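Local structure of citrate lyase subunit beta-like protein (Mycobacterium tuberculosis H37Rv, 6CHU) at residues Val71-Gly76 with Ala82-Ala87. The protein is a magnesium-binding lyase of the HpcH/HpaI aldolase family, linked to itaconate dissimilation and leucine catabolism. Sequence-based numbering, arbitrary orientation.
Sequences VRINAG and ARDLEA. With ACT (acetate ion), chain E; ACT (acetate ion), chain F.
Asp-84 reaches from its helix to the chain just past the end of strand 69-72, where a single carboxylate oxygen, OD2, takes two hydrogen bonds from Asn-74. The backbone N of Asn-74 lies 2.9 Å from Asp-84 OD2, nearly in line with the C-O bond, while Asn-74 ND2 comes to 2.7 Å from the same OD2 on its syn lone pair. The bond from Asn-74 ND2 is the straighter, at 166°, the backbone one more bent; the amide and carboxylate planes are 32° apart. Asn-74 CG sits beside its own backbone N (chi1 -76°), which lets both donors converge on one oxygen; ND2 also donates to Leu-43 O. Asp-84 OD1 is salt-bridged to Arg-56, so the buried carboxylate is held at both oxygens. Ile-73 packs its CB and CG2 against Asp-84 CB, with Ile-73 CB 3.7 Å from Asp-84 OD2, and its CD1 meets Leu-85 CD2 at 4.1 Å. Arg-72, a substrate-binding residue, points away from the helix; its NH1 and NH2 each donate to a different acetate, probably from the crystallisation liquor, at the guanidinium edge. The contact thus ties the loop after strand 69-72 to helix 79-89 in one beta-alpha-beta unit of the TIM barrel, with strand 95-98 flanking Ile-73 and helix 52-61 supplying Arg-56.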
ATOM      1  N   VAL A  71     -14.222 -19.980  16.232  1.00 22.50           N
ATOM      2  CA  VAL A  71     -13.117 -20.700  16.867  1.00 23.31           C
ATOM      3  C   VAL A  71     -11.834 -20.377  16.116  1.00 22.37           C
ATOM      4  O   VAL A  71     -11.736 -20.640  14.911  1.00 22.74           O
ATOM      5  CB  VAL A  71     -13.372 -22.217  16.904  1.00 23.21           C
ATOM      6  CG1 VAL A  71     -12.211 -22.945  17.580  1.00 23.05           C
ATOM      7  CG2 VAL A  71     -14.691 -22.528  17.638  1.00 23.18           C
ATOM      8  N   ARG A  72     -10.848 -19.802  16.815  1.00 22.22           N
ATOM      9  CA  ARG A  72      -9.533 -19.622  16.208  1.00 18.22           C
ATOM     10  C   ARG A  72      -8.737 -20.909  16.349  1.00 21.05           C
ATOM     11  O   ARG A  72      -8.447 -21.358  17.467  1.00 22.40           O
ATOM     12  CB  ARG A  72      -8.756 -18.447  16.805  1.00 21.32           C
ATOM     13  CG  ARG A  72      -7.402 -18.283  16.063  1.00 21.77           C
ATOM     14  CD  ARG A  72      -6.718 -16.932  16.273  1.00 19.80           C
ATOM     15  NE  ARG A  72      -6.133 -16.790  17.607  1.00 18.74           N
ATOM     16  CZ  ARG A  72      -5.278 -15.817  17.930  1.00 18.52           C
ATOM     17  NH1 ARG A  72      -4.924 -14.931  17.006  1.00 19.82           N
ATOM     18  NH2 ARG A  72      -4.779 -15.725  19.162  1.00 22.46           N
ATOM     19  N   ILE A  73      -8.417 -21.522  15.208  1.00 22.14           N
ATOM     20  CA  ILE A  73      -7.629 -22.745  15.171  1.00 20.08           C
ATOM     21  C   ILE A  73      -6.162 -22.372  15.013  1.00 20.83           C
ATOM     22  O   ILE A  73      -5.810 -21.192  15.012  1.00 22.23           O
ATOM     23  CB  ILE A  73      -8.102 -23.681  14.040  1.00 19.18           C
ATOM     24  CG1 ILE A  73      -7.912 -23.019  12.671  1.00 22.05           C
ATOM     25  CG2 ILE A  73      -9.571 -24.071  14.259  1.00 20.35           C
ATOM     26  CD1 ILE A  73      -8.440 -23.865  11.470  1.00 18.64           C
ATOM     27  N   ASN A  74      -5.300 -23.372  14.899  1.00 23.16           N
ATOM     28  CA  ASN A  74      -3.878 -23.139  14.732  1.00 24.17           C
ATOM     29  C   ASN A  74      -3.526 -23.072  13.245  1.00 24.53           C
ATOM     30  O   ASN A  74      -4.367 -23.298  12.368  1.00 21.76           O
ATOM     31  CB  ASN A  74      -3.098 -24.219  15.485  1.00 23.58           C
ATOM     32  CG  ASN A  74      -3.105 -23.976  16.991  1.00 28.22           C
ATOM     33  OD1 ASN A  74      -2.257 -23.252  17.508  1.00 24.01           O
ATOM     34  ND2 ASN A  74      -4.090 -24.540  17.692  1.00 22.53           N
ATOM     35  N   ALA A  75      -2.276 -22.710  12.964  1.00 23.87           N
ATOM     36  CA  ALA A  75      -1.921 -22.312  11.607  1.00 23.76           C
ATOM     37  C   ALA A  75      -1.880 -23.512  10.659  1.00 25.25           C
ATOM     38  O   ALA A  75      -1.745 -24.669  11.070  1.00 24.28           O
ATOM     39  CB  ALA A  75      -0.571 -21.587  11.594  1.00 27.29           C
ATOM     40  N   GLY A  76      -2.002 -23.213   9.364  1.00 22.49           N
ATOM     41  CA  GLY A  76      -1.953 -24.233   8.331  1.00 22.28           C
ATOM     42  C   GLY A  76      -0.712 -25.098   8.423  1.00 26.36           C
ATOM     43  O   GLY A  76       0.386 -24.602   8.697  1.00 26.63           O
ATOM     44  N   ALA A  82      -4.510 -29.928  12.958  1.00 24.03           N
ATOM     45  CA  ALA A  82      -5.159 -31.215  12.730  1.00 26.71           C
ATOM     46  C   ALA A  82      -5.934 -31.656  13.962  1.00 28.36           C
ATOM     47  O   ALA A  82      -7.074 -32.129  13.855  1.00 25.83           O
ATOM     48  CB  ALA A  82      -4.120 -32.268  12.338  1.00 31.35           C
ATOM     49  N   ARG A  83      -5.336 -31.492  15.146  1.00 27.53           N
ATOM     50  CA  ARG A  83      -6.035 -31.811  16.386  1.00 29.06           C
ATOM     51  C   ARG A  83      -7.247 -30.907  16.586  1.00 27.12           C
ATOM     52  O   ARG A  83      -8.304 -31.374  17.030  1.00 25.86           O
ATOM     53  CB  ARG A  83      -5.078 -31.695  17.573  1.00 29.65           C
ATOM     54  CG  ARG A  83      -3.822 -32.562  17.476  1.00 30.26           C
ATOM     55  CD  ARG A  83      -4.128 -34.052  17.546  1.00 43.29           C
ATOM     56  NE  ARG A  83      -4.543 -34.621  16.265  1.00 50.40           N
ATOM     57  CZ  ARG A  83      -3.711 -34.913  15.265  1.00 47.98           C
ATOM     58  NH1 ARG A  83      -2.412 -34.675  15.388  1.00 44.36           N
ATOM     59  NH2 ARG A  83      -4.182 -35.437  14.139  1.00 41.09           N
ATOM     60  N   ASP A  84      -7.112 -29.616  16.252  1.00 27.02           N
ATOM     61  CA  ASP A  84      -8.223 -28.669  16.377  1.00 24.22           C
ATOM     62  C   ASP A  84      -9.420 -29.103  15.543  1.00 26.50           C
ATOM     63  O   ASP A  84     -10.566 -29.064  16.006  1.00 24.47           O
ATOM     64  CB  ASP A  84      -7.796 -27.269  15.931  1.00 22.66           C
ATOM     65  CG  ASP A  84      -6.684 -26.692  16.768  1.00 27.16           C
ATOM     66  OD1 ASP A  84      -6.476 -27.148  17.914  1.00 26.16           O
ATOM     67  OD2 ASP A  84      -6.020 -25.774  16.258  1.00 24.61           O
ATOM     68  N   LEU A  85      -9.178 -29.462  14.284  1.00 22.67           N
ATOM     69  CA  LEU A  85     -10.292 -29.830  13.414  1.00 23.48           C
ATOM     70  C   LEU A  85     -10.970 -31.103  13.892  1.00 26.24           C
ATOM     71  O   LEU A  85     -12.200 -31.239  13.784  1.00 27.31           O
ATOM     72  CB  LEU A  85      -9.801 -29.974  11.973  1.00 21.67           C
ATOM     73  CG  LEU A  85      -9.249 -28.696  11.334  1.00 25.96           C
ATOM     74  CD1 LEU A  85      -8.921 -28.950   9.866  1.00 27.85           C
ATOM     75  CD2 LEU A  85     -10.221 -27.530  11.464  1.00 27.50           C
ATOM     76  N   GLU A  86     -10.198 -32.037  14.448  1.00 23.64           N
ATOM     77  CA  GLU A  86     -10.814 -33.218  15.038  1.00 25.61           C
ATOM     78  C   GLU A  86     -11.720 -32.838  16.202  1.00 28.74           C
ATOM     79  O   GLU A  86     -12.844 -33.343  16.313  1.00 30.60           O
ATOM     80  CB  GLU A  86      -9.740 -34.200  15.486  1.00 29.50           C
ATOM     81  CG  GLU A  86      -9.013 -34.840  14.328  1.00 35.06           C
ATOM     82  CD  GLU A  86      -7.695 -35.469  14.739  1.00 46.86           C
ATOM     83  OE1 GLU A  86      -7.367 -35.451  15.946  1.00 48.01           O
ATOM     84  OE2 GLU A  86      -6.984 -35.972  13.848  1.00 47.84           O
ATOM     85  N   ALA A  87     -11.257 -31.937  17.071  1.00 30.50           N
ATOM     86  CA  ALA A  87     -12.081 -31.522  18.201  1.00 30.05           C
ATOM     87  C   ALA A  87     -13.334 -30.794  17.735  1.00 28.08           C
ATOM     88  O   ALA A  87     -14.418 -30.979  18.307  1.00 30.79           O
ATOM     89  CB  ALA A  87     -11.270 -30.641  19.151  1.00 27.47           C
TER
HETATM   90  C   ACT E 304      -3.628 -12.876  20.719  1.00 35.66           C
HETATM   91  O   ACT E 304      -3.132 -11.779  21.091  1.00 44.37           O
HETATM   92  OXT ACT E 304      -3.188 -13.674  19.861  1.00 24.47           O
HETATM   93  CH3 ACT E 304      -4.973 -13.283  21.429  1.00 36.52           C
HETATM   94  C   ACT F 305      -3.659 -11.562  16.548  1.00 23.12           C
HETATM   95  O   ACT F 305      -3.218 -10.503  16.019  1.00 23.75           O
HETATM   96  OXT ACT F 305      -3.143 -12.721  16.540  1.00 21.90           O
HETATM   97  CH3 ACT F 305      -4.994 -11.425  17.333  1.00 23.92           C